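Side-chain contact in aromatic amino acid beta-eliminating lyase/threonine aldolase (Exiguobacterium sibiricum, PDB 3LWS), which belongs to the beta-eliminating lyase family of fold-type I enzymes that hold pyridoxal phosphate as a covalently bound cofactor: residues R123-D128 against L139-P144. Residues are numbered along the deposited sequence; the frame is centred on the assembly and turned at random.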
loop_
_atom_site.group_PDB
_atom_site.type_symbol
_atom_site.label_atom_id
_atom_site.label_comp_id
_atom_site.label_asym_id
_atom_site.label_seq_id
_atom_site.Cartn_x
_atom_site.Cartn_y
_atom_site.Cartn_z
ATOM N N ARG A 123 5.691 12.964 -29.200
ATOM C CA ARG A 123 7.127 12.836 -29.438
ATOM C C ARG A 123 7.920 13.095 -28.170
ATOM O O ARG A 123 7.376 13.535 -27.162
ATOM C CB ARG A 123 7.578 13.843 -30.523
ATOM C CG ARG A 123 7.276 15.311 -30.170
ATOM C CD ARG A 123 8.109 16.250 -30.982
ATOM N NE ARG A 123 7.766 17.660 -30.805
ATOM C CZ ARG A 123 8.113 18.436 -29.779
ATOM N NH1 ARG A 123 8.813 17.977 -28.734
ATOM N NH2 ARG A 123 7.736 19.706 -29.796
ATOM N N LEU A 124 9.216 12.850 -28.238
ATOM C CA LEU A 124 10.093 13.234 -27.125
ATOM C C LEU A 124 10.236 14.752 -27.097
ATOM O O LEU A 124 10.186 15.427 -28.129
ATOM C CB LEU A 124 11.480 12.597 -27.244
ATOM C CG LEU A 124 11.631 11.085 -27.139
ATOM C CD1 LEU A 124 13.113 10.753 -27.255
ATOM C CD2 LEU A 124 11.037 10.548 -25.823
HETATM N N MSE A 125 10.373 15.294 -25.902
HETATM C CA MSE A 125 10.789 16.688 -25.725
HETATM C C MSE A 125 12.218 16.827 -26.288
HETATM O O MSE A 125 12.994 15.879 -26.269
HETATM C CB MSE A 125 10.768 17.049 -24.235
HETATM C CG MSE A 125 11.894 16.367 -23.429
HETATM SE SE MSE A 125 11.893 16.846 -21.543
HETATM C CE MSE A 125 10.434 15.680 -21.054
ATOM N N THR A 126 12.553 17.999 -26.791
ATOM C CA THR A 126 13.852 18.232 -27.402
ATOM C C THR A 126 14.764 18.896 -26.376
ATOM O O THR A 126 14.283 19.464 -25.408
ATOM C CB THR A 126 13.712 19.140 -28.626
ATOM O OG1 THR A 126 13.316 20.450 -28.196
ATOM C CG2 THR A 126 12.704 18.593 -29.607
ATOM N N LEU A 127 16.075 18.810 -26.577
ATOM C CA LEU A 127 17.027 19.505 -25.713
ATOM C C LEU A 127 16.806 21.024 -25.720
ATOM O O LEU A 127 16.904 21.663 -24.661
ATOM C CB LEU A 127 18.463 19.179 -26.114
ATOM C CG LEU A 127 19.603 19.851 -25.352
ATOM C CD1 LEU A 127 19.547 19.639 -23.887
ATOM C CD2 LEU A 127 20.916 19.320 -25.864
ATOM N N ASP A 128 16.472 21.601 -26.880
ATOM C CA ASP A 128 16.123 23.022 -26.935
ATOM C C ASP A 128 14.939 23.374 -26.052
ATOM O O ASP A 128 14.942 24.439 -25.405
ATOM C CB ASP A 128 15.820 23.486 -28.349
ATOM C CG ASP A 128 17.069 23.586 -29.213
ATOM O OD1 ASP A 128 18.173 23.759 -28.672
ATOM O OD2 ASP A 128 16.928 23.480 -30.439
ATOM N N LEU A 139 12.902 18.663 -13.182
ATOM C CA LEU A 139 12.560 18.044 -14.473
ATOM C C LEU A 139 12.485 16.517 -14.218
ATOM O O LEU A 139 13.406 15.949 -13.621
ATOM C CB LEU A 139 13.600 18.345 -15.528
ATOM C CG LEU A 139 13.529 17.656 -16.900
ATOM C CD1 LEU A 139 12.229 17.997 -17.621
ATOM C CD2 LEU A 139 14.710 18.047 -17.731
ATOM N N LEU A 140 11.373 15.891 -14.618
ATOM C CA LEU A 140 11.160 14.445 -14.576
ATOM C C LEU A 140 11.312 13.909 -16.009
ATOM O O LEU A 140 10.673 14.406 -16.934
ATOM C CB LEU A 140 9.753 14.087 -13.995
ATOM C CG LEU A 140 9.319 12.603 -13.958
ATOM C CD1 LEU A 140 8.362 12.282 -12.810
ATOM C CD2 LEU A 140 8.678 12.084 -15.308
ATOM N N LEU A 141 12.207 12.941 -16.188
ATOM C CA LEU A 141 12.295 12.182 -17.415
ATOM C C LEU A 141 11.811 10.770 -17.126
ATOM O O LEU A 141 12.025 10.264 -16.036
ATOM C CB LEU A 141 13.718 12.113 -17.912
ATOM C CG LEU A 141 14.353 13.436 -18.319
ATOM C CD1 LEU A 141 15.824 13.218 -18.610
ATOM C CD2 LEU A 141 13.597 14.017 -19.518
ATOM N N GLU A 142 11.172 10.158 -18.124
ATOM C CA GLU A 142 10.706 8.761 -18.105
ATOM C C GLU A 142 11.409 7.960 -19.214
ATOM O O GLU A 142 11.250 8.254 -20.401
ATOM C CB GLU A 142 9.193 8.749 -18.345
ATOM C CG GLU A 142 8.504 7.419 -18.251
ATOM C CD GLU A 142 7.085 7.439 -18.851
ATOM O OE1 GLU A 142 6.312 8.387 -18.557
ATOM O OE2 GLU A 142 6.735 6.461 -19.575
ATOM N N LEU A 143 12.210 6.979 -18.838
ATOM C CA LEU A 143 12.988 6.214 -19.797
ATOM C C LEU A 143 12.472 4.769 -19.909
ATOM O O LEU A 143 12.601 3.986 -18.934
ATOM C CB LEU A 143 14.474 6.226 -19.388
ATOM C CG LEU A 143 15.158 7.588 -19.291
ATOM C CD1 LEU A 143 16.502 7.422 -18.614
ATOM C CD2 LEU A 143 15.309 8.218 -20.656
ATOM N N PRO A 144 11.884 4.399 -21.072
ATOM C CA PRO A 144 11.565 5.212 -22.249
ATOM C C PRO A 144 10.194 5.870 -22.074
ATOM O O PRO A 144 9.518 5.620 -21.044
ATOM C CB PRO A 144 11.452 4.161 -23.354
ATOM C CG PRO A 144 10.818 3.011 -22.660
ATOM C CD PRO A 144 11.331 3.038 -21.223
#
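One selenomethionine side chain, M125, reaches from the loop before helix 127-131 onto the strand 138-142 and makes an apolar contact with L139 and L141. No hydrogen bond links the two segments. The backbones stand well apart, with the CA atoms of M125 and L141 9.6 Å from each other, and the long side chain spans the gap. SE of M125 lies 3.9 Å from CD2 of L141 and 4.1 Å from CD1 of L139. The chain of M125 runs straight through chi2 and then bends at chi3 (78°). This turn puts CE of M125 3.9 Å from CD2 of L141, which is therefore touched by both SE and CE. M125 and L139 pass alongside each other in opposite directions, whereas L141 is met at a slant.

Strand 138-142 is an inner strand of the mixed seven-stranded sheet of the large domain, as in fold-type I pyridoxal phosphate enzymes. It lies between the parallel strands 90-93 and 171-176. M125 sits over one face of this sheet. I130 of helix 127-131 touches both M125 and L139 and continues the apolar layer, and C165 of helix 155-167 also packs on L139.

Polar bonds also hold the loop. NH1 of R123 donates to O of L124 (3.0 Å, 157° at the hydrogen), with the acceptor close to the guanidinium plane. NH2 of R123 forms a salt bridge with E129. T126 is the N-cap of helix 127-131: its side chain caps a backbone N of the first turn, and its own N bonds back to the E129 carboxylate, a capping box.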